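Local coordinates for vacuolar protein sorting 29 (Cryptosporidium parvum, PDB 2A22), which probably serves in protein transport as a member of the VPS29 family, built on a calcineurin-like phosphoesterase fold, at residues G25-Y38 with I56-Y70. Numbering follows the deposited sequence.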
loop_
_atom_site.group_PDB
_atom_site.type_symbol
_atom_site.label_atom_id
_atom_site.label_comp_id
_atom_site.label_asym_id
_atom_site.label_seq_id
_atom_site.Cartn_x
_atom_site.Cartn_y
_atom_site.Cartn_z
ATOM N N GLY A 25 13.665 -13.892 -5.018
ATOM C CA GLY A 25 12.483 -13.082 -5.256
ATOM C C GLY A 25 11.818 -12.584 -3.987
ATOM O O GLY A 25 12.030 -13.113 -2.875
ATOM N N ASP A 26 11.027 -11.534 -4.161
ATOM C CA ASP A 26 10.298 -10.948 -3.064
ATOM C C ASP A 26 8.880 -10.785 -3.531
ATOM O O ASP A 26 8.654 -10.467 -4.702
ATOM C CB ASP A 26 10.896 -9.581 -2.724
ATOM C CG ASP A 26 12.357 -9.676 -2.245
ATOM O OD1 ASP A 26 12.585 -10.152 -1.126
ATOM O OD2 ASP A 26 13.276 -9.273 -2.986
ATOM N N LEU A 27 7.928 -10.948 -2.612
ATOM C CA LEU A 27 6.533 -10.680 -2.924
ATOM C C LEU A 27 6.019 -9.646 -1.930
ATOM O O LEU A 27 6.004 -9.872 -0.718
ATOM C CB LEU A 27 5.687 -11.985 -2.930
ATOM C CG LEU A 27 4.219 -11.844 -3.349
ATOM C CD1 LEU A 27 4.074 -11.426 -4.823
ATOM C CD2 LEU A 27 3.455 -13.174 -3.086
ATOM N N VAL A 28 5.639 -8.494 -2.457
ATOM C CA VAL A 28 5.324 -7.340 -1.633
ATOM C C VAL A 28 3.841 -7.013 -1.696
ATOM O O VAL A 28 3.308 -6.761 -2.792
ATOM C CB VAL A 28 6.113 -6.066 -2.080
ATOM C CG1 VAL A 28 5.989 -5.000 -0.998
ATOM C CG2 VAL A 28 7.578 -6.397 -2.337
ATOM N N LEU A 29 3.193 -7.015 -0.523
ATOM C CA LEU A 29 1.798 -6.626 -0.413
ATOM C C LEU A 29 1.707 -5.104 -0.234
ATOM O O LEU A 29 2.319 -4.541 0.665
ATOM C CB LEU A 29 1.102 -7.385 0.738
ATOM C CG LEU A 29 -0.280 -6.849 1.171
ATOM C CD1 LEU A 29 -1.317 -7.018 0.036
ATOM C CD2 LEU A 29 -0.769 -7.545 2.469
ATOM N N LEU A 30 0.962 -4.452 -1.120
ATOM C CA LEU A 30 0.707 -2.999 -1.049
ATOM C C LEU A 30 -0.760 -2.816 -0.712
ATOM O O LEU A 30 -1.643 -3.310 -1.439
ATOM C CB LEU A 30 1.050 -2.317 -2.379
ATOM C CG LEU A 30 2.383 -2.748 -3.034
ATOM C CD1 LEU A 30 2.606 -2.050 -4.374
ATOM C CD2 LEU A 30 3.533 -2.427 -2.080
ATOM N N ILE A 31 -1.024 -2.135 0.405
ATOM C CA ILE A 31 -2.360 -2.144 1.005
ATOM C C ILE A 31 -2.519 -0.894 1.886
ATOM O O ILE A 31 -1.526 -0.360 2.404
ATOM C CB ILE A 31 -2.586 -3.508 1.756
ATOM C CG1 ILE A 31 -4.065 -3.775 1.989
ATOM C CG2 ILE A 31 -1.649 -3.655 3.024
ATOM C CD1 ILE A 31 -4.371 -5.164 2.551
ATOM N N GLY A 32 -3.732 -0.364 1.991
ATOM C CA GLY A 32 -3.983 0.701 2.954
ATOM C C GLY A 32 -5.415 1.237 2.916
ATOM O O GLY A 32 -6.297 0.666 2.259
ATOM N N ASP A 33 -5.647 2.316 3.668
ATOM C CA ASP A 33 -6.933 3.029 3.655
ATOM C C ASP A 33 -8.062 2.065 3.967
ATOM O O ASP A 33 -9.093 2.053 3.260
ATOM C CB ASP A 33 -7.123 3.719 2.300
ATOM C CG ASP A 33 -6.197 4.922 2.146
ATOM O OD1 ASP A 33 -6.218 5.788 3.050
ATOM O OD2 ASP A 33 -5.444 4.997 1.156
ATOM N N LEU A 34 -7.816 1.236 4.991
ATOM C CA LEU A 34 -8.789 0.306 5.559
ATOM C C LEU A 34 -9.898 1.071 6.245
ATOM O O LEU A 34 -11.072 0.759 6.056
ATOM C CB LEU A 34 -8.133 -0.659 6.565
ATOM C CG LEU A 34 -7.302 -1.840 6.033
ATOM C CD1 LEU A 34 -5.999 -1.406 5.321
ATOM C CD2 LEU A 34 -6.967 -2.771 7.211
ATOM N N LYS A 35 -9.522 2.065 7.041
ATOM C CA LYS A 35 -10.503 2.907 7.735
ATOM C C LYS A 35 -11.486 2.088 8.590
ATOM O O LYS A 35 -12.676 2.391 8.657
ATOM C CB LYS A 35 -11.233 3.823 6.742
ATOM C CG LYS A 35 -10.341 4.953 6.318
ATOM C CD LYS A 35 -10.887 5.751 5.173
ATOM C CE LYS A 35 -9.721 6.543 4.570
ATOM N NZ LYS A 35 -10.134 7.709 3.772
ATOM N N ILE A 36 -10.961 1.041 9.211
ATOM C CA ILE A 36 -11.693 0.232 10.192
ATOM C C ILE A 36 -11.439 0.841 11.564
ATOM O O ILE A 36 -10.289 1.168 11.874
ATOM C CB ILE A 36 -11.202 -1.261 10.175
ATOM C CG1 ILE A 36 -11.394 -1.872 8.780
ATOM C CG2 ILE A 36 -11.951 -2.077 11.172
ATOM C CD1 ILE A 36 -10.840 -3.279 8.642
ATOM N N PRO A 37 -12.505 1.011 12.388
ATOM C CA PRO A 37 -13.933 0.645 12.181
ATOM C C PRO A 37 -14.829 1.754 11.577
ATOM O O PRO A 37 -16.004 1.493 11.264
ATOM C CB PRO A 37 -14.390 0.324 13.602
ATOM C CG PRO A 37 -13.646 1.411 14.429
ATOM C CD PRO A 37 -12.304 1.635 13.717
ATOM N N TYR A 38 -14.275 2.945 11.370
ATOM C CA TYR A 38 -15.053 4.133 10.993
ATOM C C TYR A 38 -15.837 3.954 9.691
ATOM O O TYR A 38 -17.027 4.255 9.644
ATOM C CB TYR A 38 -14.135 5.369 10.846
ATOM C CG TYR A 38 -13.131 5.542 11.974
ATOM C CD1 TYR A 38 -13.521 5.432 13.324
ATOM C CD2 TYR A 38 -11.797 5.827 11.690
ATOM C CE1 TYR A 38 -12.606 5.584 14.351
ATOM C CE2 TYR A 38 -10.880 5.998 12.704
ATOM C CZ TYR A 38 -11.277 5.863 14.029
ATOM O OH TYR A 38 -10.339 6.042 15.013
ATOM N N ILE A 56 4.221 -13.965 0.732
ATOM C CA ILE A 56 4.381 -12.531 1.011
ATOM C C ILE A 56 5.485 -12.367 2.048
ATOM O O ILE A 56 5.361 -12.896 3.161
ATOM C CB ILE A 56 3.074 -11.900 1.522
ATOM C CG1 ILE A 56 2.004 -11.921 0.425
ATOM C CG2 ILE A 56 3.332 -10.470 2.046
ATOM C CD1 ILE A 56 0.597 -11.699 0.957
ATOM N N ASN A 57 6.557 -11.655 1.680
ATOM C CA ASN A 57 7.654 -11.426 2.616
ATOM C C ASN A 57 7.894 -9.936 2.914
ATOM O O ASN A 57 8.844 -9.593 3.615
ATOM C CB ASN A 57 8.955 -12.155 2.180
ATOM C CG ASN A 57 9.558 -11.555 0.931
ATOM O OD1 ASN A 57 8.847 -11.011 0.090
ATOM N ND2 ASN A 57 10.880 -11.600 0.821
ATOM N N TYR A 58 7.022 -9.077 2.375
ATOM C CA TYR A 58 7.002 -7.632 2.667
ATOM C C TYR A 58 5.583 -7.090 2.573
ATOM O O TYR A 58 4.822 -7.491 1.711
ATOM C CB TYR A 58 7.854 -6.837 1.685
ATOM C CG TYR A 58 9.346 -6.928 1.890
ATOM C CD1 TYR A 58 10.083 -7.969 1.303
ATOM C CD2 TYR A 58 10.027 -5.959 2.649
ATOM C CE1 TYR A 58 11.478 -8.068 1.466
ATOM C CE2 TYR A 58 11.421 -6.045 2.830
ATOM C CZ TYR A 58 12.134 -7.106 2.228
ATOM O OH TYR A 58 13.499 -7.206 2.392
ATOM N N VAL A 59 5.247 -6.179 3.481
ATOM C CA VAL A 59 3.992 -5.472 3.465
ATOM C C VAL A 59 4.367 -4.016 3.537
ATOM O O VAL A 59 5.094 -3.634 4.428
ATOM C CB VAL A 59 3.099 -5.807 4.697
ATOM C CG1 VAL A 59 1.797 -4.947 4.701
ATOM C CG2 VAL A 59 2.752 -7.277 4.742
ATOM N N LEU A 60 3.898 -3.220 2.568
ATOM C CA LEU A 60 4.025 -1.762 2.616
ATOM C C LEU A 60 2.644 -1.135 2.707
ATOM O O LEU A 60 1.855 -1.148 1.761
ATOM C CB LEU A 60 4.806 -1.219 1.423
ATOM C CG LEU A 60 6.140 -1.923 1.126
ATOM C CD1 LEU A 60 6.730 -1.370 -0.181
ATOM C CD2 LEU A 60 7.099 -1.786 2.288
ATOM N N CYS A 61 2.341 -0.612 3.874
ATOM C CA CYS A 61 0.989 -0.154 4.158
ATOM C C CYS A 61 0.921 1.355 4.136
ATOM O O CYS A 61 1.683 2.018 4.840
ATOM C CB CYS A 61 0.525 -0.688 5.512
ATOM S SG CYS A 61 -1.105 -0.051 5.975
ATOM N N THR A 62 -0.006 1.890 3.334
ATOM C CA THR A 62 -0.091 3.332 3.069
ATOM C C THR A 62 -0.754 4.153 4.201
ATOM O O THR A 62 -0.856 5.378 4.098
ATOM C CB THR A 62 -0.807 3.594 1.749
ATOM O OG1 THR A 62 -2.077 2.891 1.744
ATOM C CG2 THR A 62 0.104 3.117 0.565
ATOM N N GLY A 63 -1.176 3.480 5.263
ATOM C CA GLY A 63 -1.781 4.152 6.397
ATOM C C GLY A 63 -3.299 4.094 6.398
ATOM O O GLY A 63 -3.915 3.359 5.605
ATOM N N ASN A 64 -3.902 4.871 7.295
ATOM C CA ASN A 64 -5.337 4.743 7.577
ATOM C C ASN A 64 -5.812 3.303 7.798
ATOM O O ASN A 64 -6.868 2.884 7.291
ATOM C CB ASN A 64 -6.179 5.495 6.545
ATOM C CG ASN A 64 -6.191 6.977 6.808
ATOM O OD1 ASN A 64 -5.722 7.426 7.856
ATOM N ND2 ASN A 64 -6.711 7.752 5.865
ATOM N N VAL A 65 -4.989 2.546 8.521
ATOM C CA VAL A 65 -5.399 1.259 9.092
ATOM C C VAL A 65 -6.490 1.500 10.150
ATOM O O VAL A 65 -7.490 0.785 10.173
ATOM C CB VAL A 65 -4.201 0.538 9.731
ATOM C CG1 VAL A 65 -4.644 -0.758 10.388
ATOM C CG2 VAL A 65 -3.107 0.284 8.675
ATOM N N CYS A 66 -6.261 2.514 11.009
ATOM C CA CYS A 66 -7.228 3.050 11.997
ATOM C C CYS A 66 -7.583 2.141 13.173
ATOM O O CYS A 66 -7.987 2.623 14.230
ATOM C CB CYS A 66 -8.513 3.538 11.307
ATOM S SG CYS A 66 -8.260 4.834 10.071
ATOM N N SER A 67 -7.440 0.836 12.984
ATOM C CA SER A 67 -7.792 -0.156 13.997
ATOM C C SER A 67 -6.548 -0.893 14.476
ATOM O O SER A 67 -5.823 -1.524 13.667
ATOM C CB SER A 67 -8.779 -1.177 13.408
ATOM O OG SER A 67 -8.819 -2.350 14.193
ATOM N N GLN A 68 -6.317 -0.856 15.785
ATOM C CA GLN A 68 -5.136 -1.505 16.345
ATOM C C GLN A 68 -5.155 -2.997 16.083
ATOM O O GLN A 68 -4.103 -3.588 15.838
ATOM C CB GLN A 68 -4.974 -1.246 17.841
ATOM C CG GLN A 68 -3.584 -1.755 18.410
ATOM C CD GLN A 68 -2.388 -1.048 17.758
ATOM O OE1 GLN A 68 -2.556 -0.001 17.127
ATOM N NE2 GLN A 68 -1.171 -1.601 17.935
ATOM N N GLU A 69 -6.347 -3.594 16.142
ATOM C CA GLU A 69 -6.538 -4.991 15.779
ATOM C C GLU A 69 -6.008 -5.258 14.353
ATOM O O GLU A 69 -5.390 -6.297 14.111
ATOM C CB GLU A 69 -8.024 -5.388 15.895
ATOM C CG GLU A 69 -8.313 -6.837 15.475
ATOM C CD GLU A 69 -9.804 -7.164 15.251
ATOM O OE1 GLU A 69 -10.676 -6.552 15.894
ATOM O OE2 GLU A 69 -10.103 -8.051 14.412
ATOM N N TYR A 70 -6.223 -4.320 13.422
ATOM C CA TYR A 70 -5.771 -4.526 12.039
ATOM C C TYR A 70 -4.260 -4.211 11.844
ATOM O O TYR A 70 -3.581 -4.847 11.035
ATOM C CB TYR A 70 -6.722 -3.837 11.039
ATOM C CG TYR A 70 -7.933 -4.713 10.813
ATOM C CD1 TYR A 70 -8.972 -4.790 11.759
ATOM C CD2 TYR A 70 -7.981 -5.565 9.718
ATOM C CE1 TYR A 70 -10.057 -5.678 11.576
ATOM C CE2 TYR A 70 -9.029 -6.436 9.536
ATOM C CZ TYR A 70 -10.065 -6.476 10.452
ATOM O OH TYR A 70 -11.098 -7.328 10.207
HETATM O O HOH W 1 -3.992 3.111 0.123
HETATM O O HOH W 2 -7.604 5.435 14.459
#
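Leu27 O takes two backbone N-H groups, Asn57 N at 3.0 Å and, weakly, Tyr58 N. Asn57 CG sits between its own N and carbonyl carbon (chi1 69°), which lets both amide ends reach the facing strand: OD1 accepts from Leu27 N at 2.9 Å, while ND2 bonds the anti lone pair of Asp26 OD1 nearly straight, carboxylate and amide almost coplanar. Asp26 OD1 also lies at the Tyr58 ring edge, near its plane, 3.5 Å from Tyr58 CE1. Strands 26-31 and 58-61 run parallel as neighbours in a beta-alpha-beta unit, Leu29 N bonding Tyr58 O and Leu60 N bonding Leu29 O, both at 2.8 Å. Val28 CG1 packs against Tyr58 CB and Leu60 CG on one face; on the other, Val59 CG2 meets Leu29 CD2 and Val59 CG1 meets Ile31 CG2. Past the strands, Asp33 N bonds Gly63 O and Lys35 N bonds Asn64 O. Asn64 ND2 bonds Asp33 OD1 weakly, its stronger partner being Asp87 OD1; Asp33 OD2 accepts from His149 N. Asp87, His120 and His149 face one vacant point, possibly an empty metal site as in calcineurin-like phosphoesterases. Farther out, Ile36 CD1 sits 3.6 Å from the Tyr70 ring centroid, squarely over the face, a CH-pi contact.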